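Local structure of 3-hydroxyisobutyrate dehydrogenase (Salmonella typhimurium, 3G0O) at residues G175-V178 and K179-Q183; D243-V246 and K247-L251; R167-T171 and P172-S176. The protein probably catalyses the oxidation of L-threonate to 2-dehydro-L-erythronate, using NAD(+) in preference to NADP(+) as cosubstrate. All blocks are in the same frame, centred on the assembly; numbering follows the deposited sequence.

Interaction 1: residues G175-V178 and K179-Q183; sequences GSTV and KIIHQ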
loop_
_atom_site.group_PDB
_atom_site.type_symbol
_atom_site.label_atom_id
_atom_site.label_comp_id
_atom_site.label_asym_id
_atom_site.label_seq_id
_atom_site.Cartn_x
_atom_site.Cartn_y
_atom_site.Cartn_z
ATOM N N GLY A 175 22.765 -2.177 -1.863
ATOM C CA GLY A 175 21.841 -1.186 -1.358
ATOM C C GLY A 175 21.020 -0.592 -2.489
ATOM O O GLY A 175 19.801 -0.469 -2.373
ATOM N N SER A 176 21.677 -0.229 -3.587
ATOM C CA SER A 176 20.963 0.351 -4.723
ATOM C C SER A 176 20.014 -0.654 -5.372
ATOM O O SER A 176 18.969 -0.272 -5.896
ATOM C CB SER A 176 21.944 0.890 -5.767
ATOM O OG SER A 176 22.570 2.084 -5.318
ATOM N N THR A 177 20.373 -1.935 -5.332
ATOM C CA THR A 177 19.508 -2.966 -5.904
ATOM C C THR A 177 18.211 -3.032 -5.101
ATOM O O THR A 177 17.122 -3.186 -5.664
ATOM C CB THR A 177 20.189 -4.352 -5.884
ATOM O OG1 THR A 177 21.300 -4.345 -6.790
ATOM C CG2 THR A 177 19.203 -5.444 -6.308
ATOM N N VAL A 178 18.329 -2.909 -3.786
ATOM C CA VAL A 178 17.151 -2.945 -2.926
ATOM C C VAL A 178 16.274 -1.727 -3.185
ATOM O O VAL A 178 15.047 -1.842 -3.220
ATOM C CB VAL A 178 17.551 -2.995 -1.440
ATOM C CG1 VAL A 178 16.325 -2.805 -0.551
ATOM C CG2 VAL A 178 18.214 -4.331 -1.138
ATOM N N LYS A 179 16.903 -0.565 -3.369
ATOM C CA LYS A 179 16.178 0.674 -3.645
ATOM C C LYS A 179 15.409 0.554 -4.961
ATOM O O LYS A 179 14.277 1.022 -5.073
ATOM C CB LYS A 179 17.148 1.861 -3.727
ATOM C CG LYS A 179 16.485 3.211 -4.028
ATOM C CD LYS A 179 15.404 3.541 -3.006
ATOM C CE LYS A 179 14.702 4.864 -3.304
ATOM N NZ LYS A 179 15.610 6.041 -3.192
ATOM N N ILE A 180 16.033 -0.065 -5.958
ATOM C CA ILE A 180 15.385 -0.245 -7.256
ATOM C C ILE A 180 14.111 -1.066 -7.091
ATOM O O ILE A 180 13.056 -0.699 -7.608
ATOM C CB ILE A 180 16.321 -0.962 -8.258
ATOM C CG1 ILE A 180 17.458 -0.020 -8.657
ATOM C CG2 ILE A 180 15.535 -1.421 -9.489
ATOM C CD1 ILE A 180 18.563 -0.685 -9.441
ATOM N N ILE A 181 14.208 -2.176 -6.369
ATOM C CA ILE A 181 13.040 -3.016 -6.152
ATOM C C ILE A 181 11.982 -2.210 -5.398
ATOM O O ILE A 181 10.795 -2.270 -5.718
ATOM C CB ILE A 181 13.419 -4.284 -5.369
ATOM C CG1 ILE A 181 14.452 -5.080 -6.171
ATOM C CG2 ILE A 181 12.180 -5.128 -5.105
ATOM C CD1 ILE A 181 14.985 -6.297 -5.466
ATOM N N HIS A 182 12.415 -1.438 -4.405
ATOM C CA HIS A 182 11.486 -0.614 -3.645
ATOM C C HIS A 182 10.727 0.359 -4.552
ATOM O O HIS A 182 9.522 0.555 -4.387
ATOM C CB HIS A 182 12.224 0.181 -2.559
ATOM C CG HIS A 182 11.347 1.144 -1.821
ATOM N ND1 HIS A 182 11.135 2.437 -2.248
ATOM C CD2 HIS A 182 10.563 0.977 -0.728
ATOM C CE1 HIS A 182 10.256 3.023 -1.456
ATOM N NE2 HIS A 182 9.892 2.159 -0.525
ATOM N N GLN A 183 11.428 0.962 -5.507
ATOM C CA GLN A 183 10.799 1.922 -6.410
ATOM C C GLN A 183 9.782 1.281 -7.350
ATOM O O GLN A 183 8.899 1.967 -7.867
ATOM C CB GLN A 183 11.851 2.684 -7.216
ATOM C CG GLN A 183 12.683 3.652 -6.387
ATOM C CD GLN A 183 11.835 4.585 -5.538
ATOM O OE1 GLN A 183 11.445 4.244 -4.422
ATOM N NE2 GLN A 183 11.538 5.770 -6.068
#
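Lys-179 and Ile-180 meet the preceding turn of helix 174-202 through their amides: Lys-179 N donates to Gly-175 O and Ile-180 N to Ser-176 O. Ile-181 N follows with Thr-177 O at 3.2 Å, and His-182 N closes the series on Val-178 O at 2.9 Å, so four successive carbonyls of 175-178 each receive a bond from the amide four residues on. Between side chains the two segments touch lightly, Thr-177 CG2 lying 4.4 Å from Ile-181 CD1. The two isoleucines instead rest on carbonyl oxygens a turn earlier, Ile-180 CG1 3.2 Å from Ser-176 O and Ile-181 CG1 3.3 Å from Thr-177 O, because in both CG1 stands opposite the carbonyl carbon, beside the backbone N.

The polar ends find partners beyond the backbone ladder. Ser-176 OG is bonded to Asp-125 and Thr-177 OG1 to Gly-173 O, while Lys-179, its chain bent at chi2 (56°) and chi4, brings NZ to Thr-103 OG1. His-182 has a partner at each nitrogen. ND1 donates over 2.8 Å to Gln-183 OE1, which lies in the ring plane and itself receives the bond in the plane of its amide; NE2 has a weak bond with Gly-219 N of the second subunit. The other end of the Gln-183 amide bonds to Asp-248.

A bound L(+)-tartaric acid molecule lies about 4 Å from the His-182 side chain, and Lys-179 is the predicted active-site residue. The backbone ladder thus sets both on one rigid, buried helix, which the second subunit touches through that weak bond and packing.

Interaction 2: residues D243-V246 and K247-L251; sequences DIFV and KDLGL
Phe-245 and Leu-249 form the compact side of this turn of helix 242-258. Leu-249 CG sits at the edge of the phenyl ring, near its plane, 4.4 Å from Phe-245 CD2, and Leu-249 CB presses to 3.1 Å from Phe-245 O, the carbonyl that also accepts Leu-249 N over 2.8 Å. Both side chains are buried: the ring also meets Phe-273 and Gln-183, and Leu-249 packs on Ala-269 and Leu-270 of helix 264-281. Here the contact belongs to the all-helical C-terminal domain of the 3-hydroxyisobutyrate dehydrogenase family, where helix 242-258 lies against helices 174-202 and 264-281; a bound L(+)-tartaric acid molecule is about 5 Å from the Phe-245 side chain.

Another side of the helix carries the charges. Lys-247 NZ forms a salt bridge with Asp-248 OD1 at 2.8 Å, reaching the syn side of the carboxylate but 35° out of its plane. Bends at chi3 and chi4 turn NZ in towards the carboxylate, with the chain alongside Ile-244, whose CG2 lies 3.9 Å from Asp-248 OD2. Asp-248 is buried and held at both oxygens, whereas Lys-247 remains partly exposed. Val-246 and Gly-250 are partly exposed too: although Val-246 packs on Phe-273, the backbone is looser here, Gly-250 N bonding only weakly to Val-246 O, at 3.2 Å with a bent N-H...O angle of 125°.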
loop_
_atom_site.group_PDB
_atom_site.type_symbol
_atom_site.label_atom_id
_atom_site.label_comp_id
_atom_site.label_asym_id
_atom_site.label_seq_id
_atom_site.Cartn_x
_atom_site.Cartn_y
_atom_site.Cartn_z
ATOM N N ASP A 243 8.326 12.750 -13.949
ATOM C CA ASP A 243 9.577 12.331 -14.573
ATOM C C ASP A 243 10.509 11.547 -13.651
ATOM O O ASP A 243 11.396 10.839 -14.128
ATOM C CB ASP A 243 10.315 13.542 -15.162
ATOM C CG ASP A 243 9.684 14.031 -16.453
ATOM O OD1 ASP A 243 8.958 13.237 -17.095
ATOM O OD2 ASP A 243 9.922 15.198 -16.837
ATOM N N ILE A 244 10.308 11.654 -12.339
ATOM C CA ILE A 244 11.146 10.909 -11.405
ATOM C C ILE A 244 10.865 9.422 -11.566
ATOM O O ILE A 244 11.787 8.606 -11.574
ATOM C CB ILE A 244 10.872 11.286 -9.929
ATOM C CG1 ILE A 244 11.306 12.729 -9.659
ATOM C CG2 ILE A 244 11.638 10.335 -8.997
ATOM C CD1 ILE A 244 12.797 12.958 -9.781
ATOM N N PHE A 245 9.590 9.064 -11.685
ATOM C CA PHE A 245 9.256 7.660 -11.844
ATOM C C PHE A 245 9.465 7.139 -13.254
ATOM O O PHE A 245 9.607 5.933 -13.452
ATOM C CB PHE A 245 7.849 7.374 -11.326
ATOM C CG PHE A 245 7.818 7.170 -9.846
ATOM C CD1 PHE A 245 7.496 8.215 -8.988
ATOM C CD2 PHE A 245 8.233 5.958 -9.302
ATOM C CE1 PHE A 245 7.594 8.060 -7.606
ATOM C CE2 PHE A 245 8.335 5.791 -7.926
ATOM C CZ PHE A 245 8.015 6.847 -7.075
ATOM N N VAL A 246 9.488 8.038 -14.232
ATOM C CA VAL A 246 9.773 7.624 -15.602
ATOM C C VAL A 246 11.213 7.106 -15.518
ATOM O O VAL A 246 11.558 6.058 -16.070
ATOM C CB VAL A 246 9.722 8.818 -16.592
ATOM C CG1 VAL A 246 10.340 8.420 -17.921
ATOM C CG2 VAL A 246 8.288 9.261 -16.795
ATOM N N LYS A 247 12.042 7.846 -14.790
ATOM C CA LYS A 247 13.436 7.479 -14.603
ATOM C C LYS A 247 13.580 6.226 -13.744
ATOM O O LYS A 247 14.228 5.266 -14.148
ATOM C CB LYS A 247 14.198 8.640 -13.953
ATOM C CG LYS A 247 15.569 8.272 -13.401
ATOM C CD LYS A 247 16.284 9.499 -12.844
ATOM C CE LYS A 247 15.473 10.184 -11.743
ATOM N NZ LYS A 247 15.376 9.362 -10.500
ATOM N N ASP A 248 12.963 6.231 -12.565
ATOM C CA ASP A 248 13.069 5.100 -11.654
ATOM C C ASP A 248 12.515 3.790 -12.196
ATOM O O ASP A 248 13.151 2.751 -12.058
ATOM C CB ASP A 248 12.410 5.429 -10.308
ATOM C CG ASP A 248 13.249 6.384 -9.469
ATOM O OD1 ASP A 248 14.302 6.852 -9.962
ATOM O OD2 ASP A 248 12.853 6.663 -8.316
ATOM N N LEU A 249 11.333 3.833 -12.803
ATOM C CA LEU A 249 10.751 2.620 -13.355
ATOM C C LEU A 249 11.558 2.186 -14.578
ATOM O O LEU A 249 11.499 1.028 -14.996
ATOM C CB LEU A 249 9.279 2.846 -13.709
ATOM C CG LEU A 249 8.355 2.924 -12.482
ATOM C CD1 LEU A 249 6.955 3.323 -12.917
ATOM C CD2 LEU A 249 8.334 1.589 -11.756
ATOM N N GLY A 250 12.310 3.122 -15.146
ATOM C CA GLY A 250 13.155 2.789 -16.277
ATOM C C GLY A 250 14.314 1.959 -15.747
ATOM O O GLY A 250 14.740 0.984 -16.369
ATOM N N LEU A 251 14.821 2.347 -14.578
ATOM C CA LEU A 251 15.925 1.630 -13.954
ATOM C C LEU A 251 15.454 0.234 -13.535
ATOM O O LEU A 251 16.204 -0.742 -13.631
ATOM C CB LEU A 251 16.441 2.412 -12.745
ATOM C CG LEU A 251 17.626 1.826 -11.976
ATOM C CD1 LEU A 251 18.753 1.464 -12.935
ATOM C CD2 LEU A 251 18.102 2.847 -10.948
#

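Interaction 3: residues R167-T171 and P172-S176; sequences RISDT and PGAGS
Ile-168 and Ala-174 make the apolar part of this turn, where the end of strand 162-169 faces the start of helix 174-202. Ile-168 CG2 approaches Ala-174 CB to 3.6 Å. This branch stands opposite the backbone N, while Ile-168 CG1 lies 4.3 Å from Gly-175 CA, so the isoleucine spans the first residues of the helix; it also packs on Val-209 of the second subunit. The same Ala-174 methyl also meets Ser-169, with Ser-169 OG 3.3 Å from Ala-174 CB. Pro-172, partly exposed, turns its ring towards Met-123 and Ala-113.

Polar contacts tie the connection together without a direct hydrogen bond between 167-171 and 172-176. Ser-169 OG, set at chi1 76° between its own backbone N and carbonyl carbon, accepts Thr-171 N at 3.2 Å with an N-H...O angle of 162°, which defines an ST turn. Across the junction the link is a water: it is hydrogen-bonded to Thr-171 OG1 at 2.9 Å and donates to Pro-172 O at 3.1 Å, bridging a side-chain hydroxyl to the next residue's carbonyl. Ser-145 OG binds both Thr-171 O and Gly-175 N, pinning the turn to strand 140-145 from outside.

Backbone shape completes the account. Gly-173 occupies the N-cap position with a positive phi of 126°, a conformation in which a CB would collide with the carbonyl before it; its N bonds to Asp-125. Such a tight strand-to-helix turn, with a glycine at the N-cap, marks the passage here from the Rossmann-type nucleotide-binding domain into the long helix that opens the helical C-terminal domain.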
loop_
_atom_site.group_PDB
_atom_site.type_symbol
_atom_site.label_atom_id
_atom_site.label_comp_id
_atom_site.label_asym_id
_atom_site.label_seq_id
_atom_site.Cartn_x
_atom_site.Cartn_y
_atom_site.Cartn_z
ATOM N N ARG A 167 21.501 -3.202 6.752
ATOM C CA ARG A 167 22.797 -3.465 6.135
ATOM C C ARG A 167 22.600 -4.668 5.227
ATOM O O ARG A 167 22.554 -5.814 5.689
ATOM C CB ARG A 167 23.852 -3.760 7.211
ATOM C CG ARG A 167 24.049 -2.598 8.178
ATOM C CD ARG A 167 25.054 -2.897 9.293
ATOM N NE ARG A 167 26.403 -3.164 8.795
ATOM C CZ ARG A 167 27.511 -2.976 9.508
ATOM N NH1 ARG A 167 27.429 -2.516 10.749
ATOM N NH2 ARG A 167 28.701 -3.252 8.984
ATOM N N ILE A 168 22.468 -4.386 3.935
ATOM C CA ILE A 168 22.228 -5.406 2.922
ATOM C C ILE A 168 23.449 -6.277 2.651
ATOM O O ILE A 168 23.348 -7.503 2.615
ATOM C CB ILE A 168 21.765 -4.753 1.600
ATOM C CG1 ILE A 168 20.670 -3.718 1.888
ATOM C CG2 ILE A 168 21.255 -5.821 0.641
ATOM C CD1 ILE A 168 19.458 -4.263 2.619
ATOM N N SER A 169 24.598 -5.644 2.446
ATOM C CA SER A 169 25.836 -6.380 2.199
ATOM C C SER A 169 27.019 -5.540 2.639
ATOM O O SER A 169 26.855 -4.404 3.098
ATOM C CB SER A 169 25.986 -6.737 0.715
ATOM O OG SER A 169 26.372 -5.613 -0.058
ATOM N N ASP A 170 28.214 -6.101 2.497
ATOM C CA ASP A 170 29.431 -5.405 2.888
ATOM C C ASP A 170 30.092 -4.741 1.687
ATOM O O ASP A 170 31.212 -4.247 1.778
ATOM C CB ASP A 170 30.401 -6.392 3.544
ATOM C CG ASP A 170 30.938 -7.419 2.566
ATOM O OD1 ASP A 170 30.178 -7.858 1.673
ATOM O OD2 ASP A 170 32.120 -7.795 2.696
ATOM N N THR A 171 29.398 -4.727 0.554
ATOM C CA THR A 171 29.959 -4.111 -0.638
ATOM C C THR A 171 28.948 -3.222 -1.346
ATOM O O THR A 171 27.769 -3.559 -1.440
ATOM C CB THR A 171 30.451 -5.170 -1.641
ATOM O OG1 THR A 171 29.328 -5.747 -2.314
ATOM C CG2 THR A 171 31.218 -6.269 -0.918
ATOM N N PRO A 172 29.400 -2.064 -1.849
ATOM C CA PRO A 172 28.513 -1.137 -2.553
ATOM C C PRO A 172 27.801 -1.840 -3.703
ATOM O O PRO A 172 28.387 -2.689 -4.375
ATOM C CB PRO A 172 29.468 -0.062 -3.049
ATOM C CG PRO A 172 30.495 -0.019 -1.961
ATOM C CD PRO A 172 30.747 -1.485 -1.701
ATOM N N GLY A 173 26.543 -1.486 -3.921
ATOM C CA GLY A 173 25.792 -2.091 -5.005
ATOM C C GLY A 173 24.484 -2.717 -4.569
ATOM O O GLY A 173 23.436 -2.457 -5.161
ATOM N N ALA A 174 24.543 -3.544 -3.530
ATOM C CA ALA A 174 23.356 -4.222 -3.026
ATOM C C ALA A 174 22.309 -3.242 -2.513
ATOM O O ALA A 174 21.110 -3.452 -2.697
ATOM C CB ALA A 174 23.739 -5.201 -1.928
ATOM N N GLY A 175 22.765 -2.177 -1.863
ATOM C CA GLY A 175 21.841 -1.186 -1.358
ATOM C C GLY A 175 21.020 -0.592 -2.489
ATOM O O GLY A 175 19.801 -0.469 -2.373
ATOM N N SER A 176 21.677 -0.229 -3.587
ATOM C CA SER A 176 20.963 0.351 -4.723
ATOM C C SER A 176 20.014 -0.654 -5.372
ATOM O O SER A 176 18.969 -0.272 -5.896
ATOM C CB SER A 176 21.944 0.890 -5.767
ATOM O OG SER A 176 22.570 2.084 -5.318
HETATM O O HOH W 1 27.129 -5.539 -4.224
#

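How the interactions relate
Along the chain, interaction 3 comes first, runs directly into interaction 1 through the shared Gly-175 and Ser-176, and interaction 2 follows some sixty residues later. Interactions 1 and 3 both use helix 174-202, their centres about 10 Å apart, and Val-178 CG2 packs on Ile-168 CG2 at 3.8 Å. Interaction 2, on helix 242-258, has its centre about 12 Å from that of interaction 1, and the two helices touch where Ile-180 packs on Leu-251. Interactions 2 and 3 do not touch. Helix 174-202 thus leads from strand 162-169, outermost in the Rossmann-type sheet of this chain, towards the helical domain, placing predicted active-site Lys-179 between the two.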